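PDB 2GS4: protein YciF from Escherichia coli, which is a stress protein of the rubrerythrin-like, ferritin-related kind that assembles as a homodimer and probably binds metal ions. Local coordinates for the interface of chains A and B. Numbering follows the deposited sequence. Chains: chain A/B, Protein yciF.

Contact 1: the interface of chains A and B. Residues chain A 84, 87; chain B 83, 87, 90.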
# COMPACT_ATOMS: atom_id res chain seq x y z
N GLU A 84 -2.89 4.95 10.12
CA GLU A 84 -2.04 4.23 11.06
C GLU A 84 -1.30 5.25 11.92
O GLU A 84 -1.27 5.13 13.15
CB GLU A 84 -1.04 3.33 10.30
CG GLU A 84 0.01 2.64 11.17
CD GLU A 84 0.61 1.41 10.52
OE1 GLU A 84 0.61 1.32 9.27
OE2 GLU A 84 1.11 0.52 11.25
N GLU A 87 -3.63 7.08 14.29
CA GLU A 87 -4.03 6.30 15.46
C GLU A 87 -3.03 6.52 16.58
O GLU A 87 -3.37 6.45 17.76
CB GLU A 87 -4.13 4.82 15.12
CG GLU A 87 -5.55 4.30 15.06
CD GLU A 87 -5.61 2.80 15.08
OE1 GLU A 87 -5.31 2.20 16.14
OE2 GLU A 87 -5.96 2.20 14.04
N GLU B 83 -5.28 -2.59 9.80
CA GLU B 83 -5.46 -1.81 11.03
C GLU B 83 -6.77 -1.03 11.07
O GLU B 83 -7.31 -0.78 12.15
CB GLU B 83 -4.30 -0.84 11.26
CG GLU B 83 -4.38 -0.17 12.63
CD GLU B 83 -3.18 0.71 12.95
OE1 GLU B 83 -3.14 1.24 14.08
OE2 GLU B 83 -2.29 0.86 12.09
N GLU B 87 -9.35 -0.96 14.22
CA GLU B 87 -9.87 0.26 14.82
C GLU B 87 -11.40 0.25 14.85
O GLU B 87 -12.01 0.75 15.80
CB GLU B 87 -9.36 1.48 14.06
CG GLU B 87 -10.01 2.82 14.45
CD GLU B 87 -9.65 3.27 15.85
OE1 GLU B 87 -8.83 2.61 16.52
OE2 GLU B 87 -10.20 4.31 16.28
N GLU B 90 -12.47 -1.88 17.73
CA GLU B 90 -12.26 -1.21 19.01
C GLU B 90 -13.18 -0.02 19.28
O GLU B 90 -13.25 0.47 20.41
CB GLU B 90 -10.81 -0.75 19.10
CG GLU B 90 -9.82 -1.91 19.18
CD GLU B 90 -8.40 -1.46 18.96
OE1 GLU B 90 -7.49 -2.07 19.55
OE2 GLU B 90 -8.18 -0.49 18.19
O HOH W 1 -1.11 2.84 14.52
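A:Glu87 and B:Glu83 approach from opposing sides of the dimer interface as two carboxylates, their planes turned 67° apart. B:Glu83 OE1 sits over the face of the A:Glu87 carboxylate, 3.0 Å from A:Glu87 OE2 and 3.1 Å from A:Glu87 OE1. If both groups are ionised, this is a clash of acceptors, and the face-on approach gives a shared proton little support. Water supplies a clearer polar link: water 1 lies 2.6 Å from B:Glu83 OE1 and 2.7 Å from the backbone A:Glu84 O. B:Glu83 stretches out fully, CG trans to the amide nitrogen (chi1 -172°), and so carries its carboxylate across to this water. Carboxylate oxygens also rest against the aliphatic stems of the other chain. A:Glu87 OE2 lies 3.5 Å from B:Glu87 CB, and B:Glu87, bent at chi2 (68°), passes A:Glu87 in the opposite direction. B:Glu83 OE2 is 3.3 Å from A:Glu84 CB, its chain crossing A:Glu84 almost perpendicularly. Cutting A:Glu87 back to an alanine is likely to take away the carboxylate that lies against B:Glu87 CB and B:Glu83, leaving B:Glu83 freer to turn. The patch lies on helices 76-89 of chain A and 76-90 of chain B, where the two run in the same general direction and splay apart.

Contact 2: the interface of chains A and B. Residues chain A 4-6, 9; chain B 122-123, 126.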
# COMPACT_ATOMS: atom_id res chain seq x y z
N LYS A 4 -3.39 -2.23 -20.05
CA LYS A 4 -2.96 -3.28 -21.00
C LYS A 4 -1.50 -3.13 -21.41
O LYS A 4 -0.85 -4.11 -21.76
CB LYS A 4 -3.86 -3.30 -22.25
CG LYS A 4 -3.42 -4.30 -23.37
CD LYS A 4 -4.51 -4.49 -24.44
CE LYS A 4 -4.03 -5.27 -25.68
NZ LYS A 4 -3.33 -4.44 -26.71
N THR A 5 -0.98 -1.91 -21.36
CA THR A 5 0.41 -1.69 -21.72
C THR A 5 1.20 -1.27 -20.49
O THR A 5 0.62 -0.91 -19.47
CB THR A 5 0.56 -0.59 -22.79
OG1 THR A 5 0.26 0.69 -22.21
CG2 THR A 5 -0.41 -0.84 -23.94
N ILE A 6 2.52 -1.33 -20.60
CA ILE A 6 3.42 -0.95 -19.51
C ILE A 6 3.13 0.51 -19.19
O ILE A 6 3.17 0.95 -18.04
CB ILE A 6 4.88 -1.09 -19.97
CG1 ILE A 6 5.17 -2.56 -20.31
CG2 ILE A 6 5.84 -0.55 -18.92
CD1 ILE A 6 4.75 -3.53 -19.22
N VAL A 9 0.16 0.92 -16.96
CA VAL A 9 0.56 0.57 -15.60
C VAL A 9 1.35 1.73 -15.01
O VAL A 9 1.13 2.11 -13.86
CB VAL A 9 1.47 -0.70 -15.56
CG1 VAL A 9 1.98 -0.92 -14.13
CG2 VAL A 9 0.69 -1.93 -16.01
N THR B 122 -1.35 -7.57 -16.04
CA THR B 122 -0.89 -6.81 -17.19
C THR B 122 0.61 -7.01 -17.38
O THR B 122 1.08 -7.20 -18.50
CB THR B 122 -1.21 -5.32 -17.02
OG1 THR B 122 -2.63 -5.14 -16.96
CG2 THR B 122 -0.66 -4.53 -18.21
N LEU B 123 1.36 -6.95 -16.29
CA LEU B 123 2.81 -7.13 -16.38
C LEU B 123 3.12 -8.53 -16.90
O LEU B 123 3.98 -8.70 -17.77
CB LEU B 123 3.47 -6.92 -15.01
CG LEU B 123 3.63 -5.48 -14.52
CD1 LEU B 123 4.13 -5.50 -13.08
CD2 LEU B 123 4.62 -4.73 -15.41
N GLN B 126 2.58 -8.62 -20.52
CA GLN B 126 3.56 -7.85 -21.25
C GLN B 126 4.92 -8.56 -21.24
O GLN B 126 5.76 -8.33 -22.11
CB GLN B 126 3.65 -6.43 -20.66
CG GLN B 126 2.43 -5.55 -21.03
CD GLN B 126 2.32 -5.32 -22.53
OE1 GLN B 126 3.33 -5.15 -23.22
NE2 GLN B 126 1.09 -5.29 -23.04
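This is an end-of-bundle contact of the homodimer: in the rubrerythrin-like, ferritin-related helical bundle, the N-terminal segment and first helix of chain A lie against the last turns of helix 96-127 of chain B, joining the subunits by a hydrogen bond and apolar packing. The hydrogen bond runs from the side-chain amide B:Gln126 NE2 to the backbone carbonyl A:Lys4 O, 2.6 Å long. The donor lies in the carbonyl plane, with a C=O...N angle of 154°. The bond is nevertheless bent, with 126° at the hydrogen, and the acceptor is tilted away from the glutamine's amide plane. A bend at chi2 (-63°) folds the B:Gln126 chain so that its amide reaches the loop while its methylenes remain against A:Ile6. There the terminal methyl A:Ile6 CD1 packs on the stem, 3.4 Å from B:Gln126 CB and 3.6 Å from B:Gln126 CG. The same methyl meets B:Leu123 CD2 at 4.0 Å, so it touches residues on neighbouring turns of the partner helix. Further along, A:Val9 and B:Thr122 lie alongside one another, antiparallel, with A:Val9 CG2 3.7 Å from B:Thr122 CG2. That threonine methyl also covers the loop, 3.8 Å from A:Lys4 CA.

Contact 3: the interface of chains A and B. Residues chain A 79-80, 83; chain B 80-81, 84.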
# COMPACT_ATOMS: atom_id res chain seq x y z
N GLU A 79 -3.71 6.18 2.32
CA GLU A 79 -4.79 6.54 3.23
C GLU A 79 -4.69 5.67 4.49
O GLU A 79 -4.79 6.16 5.61
CB GLU A 79 -6.13 6.35 2.51
CG GLU A 79 -7.39 6.68 3.27
CD GLU A 79 -8.64 6.40 2.43
OE1 GLU A 79 -9.31 7.35 1.99
OE2 GLU A 79 -8.94 5.20 2.20
N GLY A 80 -4.46 4.37 4.29
CA GLY A 80 -4.34 3.47 5.43
C GLY A 80 -3.11 3.76 6.26
O GLY A 80 -3.16 3.74 7.49
N GLU A 83 -3.79 6.72 8.32
CA GLU A 83 -4.69 6.45 9.44
C GLU A 83 -3.89 5.73 10.53
O GLU A 83 -4.17 5.89 11.72
CB GLU A 83 -5.90 5.61 8.98
CG GLU A 83 -6.89 6.44 8.17
CD GLU A 83 -8.05 5.63 7.62
OE1 GLU A 83 -8.48 5.94 6.49
OE2 GLU A 83 -8.53 4.71 8.31
N GLY B 80 -1.54 -1.39 7.15
CA GLY B 80 -2.42 -0.25 7.38
C GLY B 80 -3.89 -0.54 7.13
O GLY B 80 -4.75 -0.12 7.92
N LEU B 81 -4.20 -1.25 6.05
CA LEU B 81 -5.58 -1.57 5.73
C LEU B 81 -6.16 -2.53 6.77
O LEU B 81 -7.34 -2.42 7.14
CB LEU B 81 -5.68 -2.16 4.32
CG LEU B 81 -5.25 -1.23 3.17
CD1 LEU B 81 -5.46 -1.94 1.84
CD2 LEU B 81 -6.07 0.06 3.22
N GLU B 84 -7.29 -0.65 9.91
CA GLU B 84 -8.55 0.09 9.86
C GLU B 84 -9.65 -0.80 10.43
O GLU B 84 -10.51 -0.33 11.17
CB GLU B 84 -8.87 0.54 8.43
CG GLU B 84 -7.81 1.44 7.83
CD GLU B 84 -8.15 1.97 6.45
OE1 GLU B 84 -7.23 2.44 5.76
OE2 GLU B 84 -9.34 1.94 6.06
O HOH W 2 -4.62 2.21 9.22
O HOH W 3 -7.60 3.19 3.27
O HOH W 4 -10.72 4.10 5.70
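A glycine-mediated helix crossing brings helix 76-89 of chain A onto helix 76-90 of chain B in this rubrerythrin-like homodimer. The lack of side chains at A:Gly80 and B:Gly80 lets the backbones come close, with A:Gly80 CA 4.6 Å from B:Gly80 CA. Water 2 spans their carbonyls, 2.7 Å from A:Gly80 O and equally 2.7 Å from B:Gly80 O. Beside the crossing, B:Glu84 reaches over to chain A. CG lies anti to the carbonyl carbon (chi1 -60°) and the rest of the chain is extended, which brings the carboxylate to the surface around A:Gly80. The chains of A:Glu83 and B:Glu84 cross nearly perpendicularly, yet their carboxylate planes are only 32° apart. A:Glu83 OE2 stands above the face of the other group, 3.3 Å from B:Glu84 CD, a face-on meeting of two acids that would probably be unfavourable without screening. Waters take up both oxygens of B:Glu84. Water 3 is 2.6 Å from B:Glu84 OE1 and relays to A:Glu79 OE2, also at 2.6 Å, and by donating hydrogens between the acidic groups it is likely to soften the proximity of like charges. Water 4 lies 2.6 Å from B:Glu84 OE2 and more loosely, at 3.0 Å, from A:Glu83 OE1.

Contacts 1 and 3 have C-alpha centres about 8 Å apart and share one helix pair, 76-89 of chain A and 76-90 of chain B; contact 3 holds the glycine crossing and contact 1 the diverging side. Both also pair a Glu83 with a Glu84, chains exchanged, but the side chains break the two-fold: chi1 is -172° at B:Glu83 and -74° at A:Glu83. Contact 2 involves other elements; its C-alpha centre is about 35 Å from that of contact 1 and about 27 Å from that of contact 3. A hydrated acidic crossing and end patches repeated by the two-fold thus hold the dimer, probably limiting rocking.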